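Local coordinates for protein NS1 (Human bocavirus, PDB 4KW3) that probably binds the viral replication origin and nicks one DNA strand to start rolling-circle replication, through the N-terminal nuclease domain of this multifunctional initiator, at residues A[13-25]-A[180-192]. Sequence-based numbering, arbitrary orientation.
Sequences QPAFTYVFKFPYP and VTGGNMQILQYRD
Y18 and I187 face each other as a non-hydrogen-bonded antiparallel pair, their CA atoms 4.3 Å apart. On either side of them the backbones are hydrogen-bonded: L188 N to T17 O, both ways between V19 and Q186, and K21 N to N184 O (N-H...O angle 171°). The N-to-C directions of strands 15-21 and 185-187 differ by 158°. A water links T17 N, from which it accepts, and L188 O.

The Y18 side chain can be followed outward. CB lies 3.7 Å from M185 CE and near Q186 O; CG touches the same methyl; CD2 lies near Q186 O and I187 CA; CE2, CZ and OH all reach I187 CD1, CE2 at 3.9 Å. I187 CG1 sits 4.1 Å above one ring face, toward the rim. With its CG anti to the backbone N (chi1 -167°), M185 bends at chi2, bringing SD 3.8 Å from F20 CB, at the F20 ring edge. The hydroxyl of Y18 bonds A130 O.

Helix 134-149 covers the sheet face bearing Y18, F20 and M185, through F137 and I141. On the opposite face V19 nears H115 and H117 of the predicted metal-binding RCR-2 motif, consistent with an HUH nickase sheet. Backbone bonds Y18-I118 and F20-C116 place strand 15-21 between strands 114-122 and 185-191.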
# COMPACT_ATOMS: atom_id res chain seq x y z
N GLN A 13 -11.09 -16.98 -4.77
CA GLN A 13 -12.34 -16.26 -4.99
C GLN A 13 -13.34 -16.54 -3.84
O GLN A 13 -13.18 -17.52 -3.11
CB GLN A 13 -12.93 -16.61 -6.36
CG GLN A 13 -12.09 -16.15 -7.56
CD GLN A 13 -12.76 -15.05 -8.36
OE1 GLN A 13 -13.11 -13.99 -7.83
NE2 GLN A 13 -12.98 -15.32 -9.64
N PRO A 14 -14.31 -15.64 -3.61
CA PRO A 14 -14.50 -14.36 -4.31
C PRO A 14 -13.45 -13.35 -3.84
O PRO A 14 -12.97 -13.45 -2.70
CB PRO A 14 -15.90 -13.93 -3.85
CG PRO A 14 -16.02 -14.49 -2.48
CD PRO A 14 -15.28 -15.81 -2.51
N ALA A 15 -13.06 -12.44 -4.73
CA ALA A 15 -12.05 -11.42 -4.42
C ALA A 15 -12.64 -10.02 -4.44
O ALA A 15 -13.51 -9.71 -5.25
CB ALA A 15 -10.84 -11.51 -5.39
N PHE A 16 -12.13 -9.16 -3.57
CA PHE A 16 -12.62 -7.80 -3.48
C PHE A 16 -11.45 -6.83 -3.40
O PHE A 16 -10.35 -7.20 -2.94
CB PHE A 16 -13.56 -7.65 -2.27
CG PHE A 16 -14.74 -8.56 -2.34
CD1 PHE A 16 -14.66 -9.86 -1.84
CD2 PHE A 16 -15.92 -8.14 -2.97
CE1 PHE A 16 -15.76 -10.73 -1.95
CE2 PHE A 16 -17.02 -9.00 -3.07
CZ PHE A 16 -16.93 -10.29 -2.55
N THR A 17 -11.67 -5.61 -3.86
CA THR A 17 -10.61 -4.61 -3.87
C THR A 17 -11.03 -3.38 -3.06
O THR A 17 -12.13 -2.84 -3.23
CB THR A 17 -10.24 -4.23 -5.32
OG1 THR A 17 -9.81 -5.41 -6.01
CG2 THR A 17 -9.11 -3.16 -5.36
N TYR A 18 -10.16 -2.98 -2.13
CA TYR A 18 -10.41 -1.80 -1.31
C TYR A 18 -9.36 -0.71 -1.53
O TYR A 18 -8.21 -0.99 -1.92
CB TYR A 18 -10.41 -2.16 0.18
CG TYR A 18 -11.47 -3.16 0.61
CD1 TYR A 18 -11.24 -4.53 0.52
CD2 TYR A 18 -12.68 -2.73 1.14
CE1 TYR A 18 -12.19 -5.44 0.94
CE2 TYR A 18 -13.63 -3.63 1.54
CZ TYR A 18 -13.39 -4.99 1.44
OH TYR A 18 -14.37 -5.88 1.85
N VAL A 19 -9.74 0.53 -1.25
CA VAL A 19 -8.78 1.61 -1.19
C VAL A 19 -8.80 2.25 0.19
O VAL A 19 -9.83 2.74 0.65
CB VAL A 19 -9.03 2.70 -2.26
CG1 VAL A 19 -7.99 3.83 -2.08
CG2 VAL A 19 -8.90 2.11 -3.63
N PHE A 20 -7.64 2.21 0.84
CA PHE A 20 -7.43 2.86 2.12
C PHE A 20 -6.73 4.20 1.88
O PHE A 20 -5.74 4.24 1.18
CB PHE A 20 -6.56 1.98 3.02
CG PHE A 20 -5.97 2.72 4.19
CD1 PHE A 20 -6.71 2.91 5.35
CD2 PHE A 20 -4.68 3.24 4.13
CE1 PHE A 20 -6.18 3.60 6.42
CE2 PHE A 20 -4.14 3.94 5.20
CZ PHE A 20 -4.89 4.11 6.35
N LYS A 21 -7.27 5.28 2.44
CA LYS A 21 -6.64 6.61 2.39
C LYS A 21 -6.06 6.94 3.76
O LYS A 21 -6.78 6.92 4.76
CB LYS A 21 -7.68 7.68 2.06
CG LYS A 21 -7.66 8.21 0.65
CD LYS A 21 -8.42 9.54 0.56
CE LYS A 21 -9.95 9.36 0.64
NZ LYS A 21 -10.64 9.41 -0.69
N PHE A 22 -4.77 7.24 3.84
CA PHE A 22 -4.20 7.68 5.11
C PHE A 22 -4.88 9.00 5.59
O PHE A 22 -4.82 10.03 4.92
CB PHE A 22 -2.68 7.86 4.98
CG PHE A 22 -1.98 7.97 6.30
CD1 PHE A 22 -1.88 9.18 6.94
CD2 PHE A 22 -1.45 6.84 6.90
CE1 PHE A 22 -1.25 9.27 8.17
CE2 PHE A 22 -0.82 6.93 8.12
CZ PHE A 22 -0.72 8.14 8.75
N PRO A 23 -5.53 8.96 6.76
CA PRO A 23 -6.38 10.12 7.09
C PRO A 23 -5.63 11.35 7.63
O PRO A 23 -5.95 11.83 8.72
CB PRO A 23 -7.33 9.55 8.14
CG PRO A 23 -6.62 8.33 8.73
CD PRO A 23 -5.42 8.01 7.87
N TYR A 24 -4.66 11.85 6.86
CA TYR A 24 -3.92 13.07 7.20
C TYR A 24 -3.69 13.93 5.96
O TYR A 24 -2.77 13.68 5.17
CB TYR A 24 -2.58 12.73 7.86
CG TYR A 24 -1.79 13.91 8.36
CD1 TYR A 24 -2.23 14.67 9.45
CD2 TYR A 24 -0.57 14.25 7.79
CE1 TYR A 24 -1.49 15.76 9.91
CE2 TYR A 24 0.17 15.32 8.26
CZ TYR A 24 -0.29 16.07 9.32
OH TYR A 24 0.47 17.14 9.76
N PRO A 25 -4.53 14.94 5.78
CA PRO A 25 -4.52 15.76 4.56
C PRO A 25 -3.19 16.47 4.29
O PRO A 25 -2.82 16.64 3.13
CB PRO A 25 -5.64 16.77 4.82
CG PRO A 25 -6.55 16.08 5.81
CD PRO A 25 -5.63 15.31 6.69
N VAL A 180 -18.02 4.56 11.07
CA VAL A 180 -17.69 5.70 10.23
C VAL A 180 -16.25 5.58 9.71
O VAL A 180 -15.34 5.30 10.48
CB VAL A 180 -17.84 7.00 11.03
CG1 VAL A 180 -17.47 8.21 10.17
CG2 VAL A 180 -19.25 7.11 11.54
N THR A 181 -16.05 5.81 8.41
CA THR A 181 -14.72 5.75 7.80
C THR A 181 -14.27 7.09 7.22
O THR A 181 -13.11 7.23 6.82
CB THR A 181 -14.66 4.78 6.62
OG1 THR A 181 -15.43 5.32 5.54
CG2 THR A 181 -15.21 3.43 7.01
N GLY A 182 -15.19 8.04 7.13
CA GLY A 182 -14.91 9.33 6.54
C GLY A 182 -14.57 9.26 5.07
O GLY A 182 -14.01 10.20 4.53
N GLY A 183 -14.91 8.16 4.41
CA GLY A 183 -14.55 7.97 3.02
C GLY A 183 -13.14 7.45 2.78
O GLY A 183 -12.71 7.30 1.63
N ASN A 184 -12.42 7.17 3.86
CA ASN A 184 -11.02 6.74 3.80
C ASN A 184 -10.85 5.23 3.69
O ASN A 184 -9.74 4.72 3.72
CB ASN A 184 -10.27 7.25 5.01
CG ASN A 184 -10.36 8.74 5.14
OD1 ASN A 184 -9.87 9.46 4.28
ND2 ASN A 184 -11.01 9.21 6.18
N MET A 185 -11.97 4.52 3.63
CA MET A 185 -11.93 3.09 3.36
C MET A 185 -13.10 2.80 2.43
O MET A 185 -14.26 2.90 2.83
CB MET A 185 -12.03 2.27 4.66
CG MET A 185 -11.68 0.81 4.47
SD MET A 185 -10.01 0.70 3.80
CE MET A 185 -9.80 -1.05 3.65
N GLN A 186 -12.80 2.46 1.18
CA GLN A 186 -13.87 2.23 0.22
C GLN A 186 -13.63 0.95 -0.54
O GLN A 186 -12.48 0.55 -0.74
CB GLN A 186 -14.01 3.42 -0.73
CG GLN A 186 -14.42 4.70 0.00
CD GLN A 186 -14.83 5.80 -0.93
OE1 GLN A 186 -15.71 5.61 -1.76
NE2 GLN A 186 -14.20 6.96 -0.81
N ILE A 187 -14.72 0.28 -0.93
CA ILE A 187 -14.61 -0.88 -1.79
C ILE A 187 -14.77 -0.43 -3.25
O ILE A 187 -15.58 0.44 -3.55
CB ILE A 187 -15.66 -1.95 -1.40
CG1 ILE A 187 -15.43 -3.27 -2.13
CG2 ILE A 187 -17.10 -1.47 -1.61
CD1 ILE A 187 -16.07 -4.47 -1.42
N LEU A 188 -14.00 -1.00 -4.17
CA LEU A 188 -14.20 -0.70 -5.59
C LEU A 188 -15.36 -1.46 -6.19
O LEU A 188 -15.40 -2.68 -6.18
CB LEU A 188 -12.95 -0.98 -6.42
CG LEU A 188 -11.73 -0.16 -6.05
CD1 LEU A 188 -10.68 -0.32 -7.13
CD2 LEU A 188 -12.12 1.30 -5.82
N GLN A 189 -16.27 -0.72 -6.81
CA GLN A 189 -17.42 -1.31 -7.45
C GLN A 189 -17.43 -0.97 -8.94
O GLN A 189 -16.78 -0.02 -9.36
CB GLN A 189 -18.68 -0.80 -6.75
CG GLN A 189 -18.76 -1.29 -5.31
CD GLN A 189 -20.09 -0.99 -4.64
OE1 GLN A 189 -20.92 -1.88 -4.46
NE2 GLN A 189 -20.29 0.26 -4.25
N TYR A 190 -18.10 -1.80 -9.73
CA TYR A 190 -18.32 -1.53 -11.15
C TYR A 190 -19.76 -1.78 -11.58
O TYR A 190 -20.55 -2.35 -10.83
CB TYR A 190 -17.38 -2.35 -12.02
CG TYR A 190 -17.71 -3.81 -12.05
CD1 TYR A 190 -17.28 -4.66 -11.05
CD2 TYR A 190 -18.45 -4.35 -13.11
CE1 TYR A 190 -17.58 -6.01 -11.08
CE2 TYR A 190 -18.75 -5.70 -13.15
CZ TYR A 190 -18.31 -6.53 -12.14
OH TYR A 190 -18.61 -7.88 -12.16
N ARG A 191 -20.10 -1.32 -12.78
CA ARG A 191 -21.39 -1.65 -13.42
C ARG A 191 -21.25 -2.67 -14.56
O ARG A 191 -20.24 -2.67 -15.29
CB ARG A 191 -22.09 -0.41 -13.94
CG ARG A 191 -22.25 0.64 -12.90
CD ARG A 191 -23.70 0.80 -12.54
NE ARG A 191 -23.87 1.84 -11.53
CZ ARG A 191 -25.02 2.07 -10.91
NH1 ARG A 191 -26.09 1.34 -11.20
NH2 ARG A 191 -25.10 3.03 -10.01
N ASP A 192 -22.19 -3.60 -14.67
CA ASP A 192 -22.30 -4.39 -15.89
C ASP A 192 -23.06 -3.55 -16.92
O ASP A 192 -23.42 -2.39 -16.65
CB ASP A 192 -22.93 -5.78 -15.68
CG ASP A 192 -24.37 -5.73 -15.11
OD1 ASP A 192 -25.06 -4.67 -15.12
OD2 ASP A 192 -24.83 -6.81 -14.69
O HOH W 1 -14.05 -4.87 -5.27